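Local coordinates for protein synthesis inhibitor I (Hordeum vulgare, PDB 4FBA), which is a plant ribosome-inactivating protein, an inhibitor of protein synthesis, at residues 120-125 against 166-171. The protein carries 3 engineered substitutions. Numbering follows the deposited sequence.
With ADE (adenine), chain E.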
loop_
_atom_site.group_PDB
_atom_site.type_symbol
_atom_site.label_atom_id
_atom_site.label_comp_id
_atom_site.label_asym_id
_atom_site.label_seq_id
_atom_site.Cartn_x
_atom_site.Cartn_y
_atom_site.Cartn_z
ATOM N N ARG A 120 -9.196 8.511 8.382
ATOM C CA ARG A 120 -10.122 9.460 9.003
ATOM C C ARG A 120 -11.237 9.836 8.020
ATOM O O ARG A 120 -12.417 9.837 8.376
ATOM C CB ARG A 120 -9.383 10.712 9.498
ATOM C CG ARG A 120 -10.298 11.745 10.156
ATOM C CD ARG A 120 -9.516 12.773 10.974
ATOM N NE ARG A 120 -9.377 14.064 10.298
ATOM C CZ ARG A 120 -8.719 15.103 10.808
ATOM N NH1 ARG A 120 -8.137 15.002 11.997
ATOM N NH2 ARG A 120 -8.641 16.244 10.133
ATOM N N ASP A 121 -10.861 10.125 6.776
ATOM C CA ASP A 121 -11.842 10.436 5.736
ATOM C C ASP A 121 -12.767 9.259 5.455
ATOM O O ASP A 121 -13.979 9.432 5.329
ATOM C CB ASP A 121 -11.147 10.825 4.427
ATOM C CG ASP A 121 -10.321 12.091 4.547
ATOM O OD1 ASP A 121 -10.692 12.987 5.339
ATOM O OD2 ASP A 121 -9.293 12.183 3.837
ATOM N N LEU A 122 -12.186 8.064 5.348
ATOM C CA LEU A 122 -12.926 6.875 4.933
ATOM C C LEU A 122 -13.759 6.238 6.041
ATOM O O LEU A 122 -14.853 5.742 5.780
ATOM C CB LEU A 122 -11.962 5.832 4.361
ATOM C CG LEU A 122 -11.155 6.352 3.175
ATOM C CD1 LEU A 122 -10.045 5.387 2.803
ATOM C CD2 LEU A 122 -12.088 6.580 1.999
ATOM N N LEU A 123 -13.235 6.261 7.266
ATOM C CA LEU A 123 -13.817 5.541 8.407
ATOM C C LEU A 123 -14.331 6.443 9.529
ATOM O O LEU A 123 -15.180 6.028 10.323
ATOM C CB LEU A 123 -12.769 4.609 9.018
ATOM C CG LEU A 123 -12.300 3.429 8.178
ATOM C CD1 LEU A 123 -11.120 2.743 8.843
ATOM C CD2 LEU A 123 -13.440 2.458 8.001
ATOM N N GLY A 124 -13.792 7.655 9.614
ATOM C CA GLY A 124 -14.055 8.533 10.744
ATOM C C GLY A 124 -12.919 8.512 11.756
ATOM O O GLY A 124 -12.766 9.451 12.539
ATOM N N ASP A 125 -12.105 7.456 11.719
ATOM C CA ASP A 125 -11.108 7.206 12.763
ATOM C C ASP A 125 -10.208 6.011 12.408
ATOM O O ASP A 125 -10.711 4.954 12.022
ATOM C CB ASP A 125 -11.845 6.944 14.082
ATOM C CG ASP A 125 -10.913 6.653 15.240
ATOM O OD1 ASP A 125 -9.709 6.994 15.165
ATOM O OD2 ASP A 125 -11.407 6.090 16.241
ATOM N N ALA A 166 -15.486 0.419 0.073
ATOM C CA ALA A 166 -14.746 -0.288 -0.982
ATOM C C ALA A 166 -13.278 0.132 -1.040
ATOM O O ALA A 166 -12.386 -0.712 -1.127
ATOM C CB ALA A 166 -15.407 -0.087 -2.339
ATOM N N VAL A 167 -13.028 1.440 -1.010
ATOM C CA VAL A 167 -11.664 1.957 -0.992
ATOM C C VAL A 167 -10.916 1.469 0.252
ATOM O O VAL A 167 -9.745 1.079 0.171
ATOM C CB VAL A 167 -11.636 3.510 -1.085
ATOM C CG1 VAL A 167 -10.230 4.049 -0.834
ATOM C CG2 VAL A 167 -12.138 3.973 -2.447
ATOM N N THR A 168 -11.595 1.452 1.396
ATOM C CA THR A 168 -10.958 0.994 2.631
ATOM C C THR A 168 -10.534 -0.471 2.520
ATOM O O THR A 168 -9.442 -0.853 2.949
ATOM C CB THR A 168 -11.874 1.161 3.842
ATOM O OG1 THR A 168 -12.276 2.538 3.957
ATOM C CG2 THR A 168 -11.148 0.727 5.112
ATOM N N THR A 169 -11.407 -1.280 1.926
ATOM C CA THR A 169 -11.145 -2.706 1.726
ATOM C C THR A 169 -9.903 -2.927 0.861
ATOM O O THR A 169 -9.062 -3.759 1.188
ATOM C CB THR A 169 -12.358 -3.403 1.073
ATOM O OG1 THR A 169 -13.494 -3.318 1.950
ATOM C CG2 THR A 169 -12.053 -4.865 0.788
ATOM N N LEU A 170 -9.789 -2.178 -0.236
ATOM C CA LEU A 170 -8.630 -2.282 -1.117
ATOM C C LEU A 170 -7.338 -1.778 -0.472
ATOM O O LEU A 170 -6.263 -2.349 -0.694
ATOM C CB LEU A 170 -8.873 -1.536 -2.432
ATOM C CG LEU A 170 -10.077 -1.984 -3.265
ATOM C CD1 LEU A 170 -10.034 -1.362 -4.656
ATOM C CD2 LEU A 170 -10.120 -3.494 -3.377
ATOM N N LEU A 171 -7.430 -0.707 0.314
ATOM C CA LEU A 171 -6.250 -0.181 0.999
ATOM C C LEU A 171 -5.642 -1.267 1.884
ATOM O O LEU A 171 -4.430 -1.477 1.884
ATOM C CB LEU A 171 -6.618 1.028 1.859
ATOM C CG LEU A 171 -6.828 2.346 1.112
ATOM C CD1 LEU A 171 -7.086 3.477 2.106
ATOM C CD2 LEU A 171 -5.622 2.666 0.246
HETATM N N9 ADE E . -3.563 4.881 4.468
HETATM C C8 ADE E . -4.647 5.697 4.587
HETATM N N7 ADE E . -5.072 6.166 3.441
HETATM C C5 ADE E . -4.221 5.612 2.495
HETATM C C6 ADE E . -4.143 5.722 1.089
HETATM N N6 ADE E . -4.982 6.457 0.346
HETATM N N1 ADE E . -3.159 5.036 0.470
HETATM C C2 ADE E . -2.316 4.298 1.207
HETATM N N3 ADE E . -2.291 4.122 2.529
HETATM C C4 ADE E . -3.279 4.817 3.121
HETATM O O HOH W 1 -15.304 2.496 5.411
#
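Beside the bound adenine of this ribosome-inactivating protein fold, the short helix 119-123 packs against the long helix 157-179 through Leu122, which reaches across to Val167, Thr168 and Leu171. Leu122 runs past Thr168 in the opposite direction, and its CB comes within 3.3 Å of Thr168 OG1. With CG set anti to the carbonyl carbon (chi1 -58°) and the arm extended beyond it (chi2 170°), its CD1 meets Leu171 CD1 at 3.6 Å and Val167 CG1 at 3.9 Å. That same Leu171 CD1 also touches adenine C5 at 3.6 Å, while Leu171 CD2 approaches adenine N1 to 3.4 Å; one methyl thus touches both Leu122 and the base. Leu123 adds a lighter contact, its CD2 4.1 Å from Thr168 CG2. The Thr168 hydroxyl is hydrogen-bonded to Arg164 O, one turn back in its own helix. A water adds a looser polar link, donating to Leu122 O and weakly to Thr168 OG1. Gly124, with positive phi, is the first residue beyond the short helix. Around this buried contact, Phe115 lies against Leu122, Leu89 of strand 89-93 meets both Val167 and Leu171, and helix 136-147 packs on Val167 through Leu146.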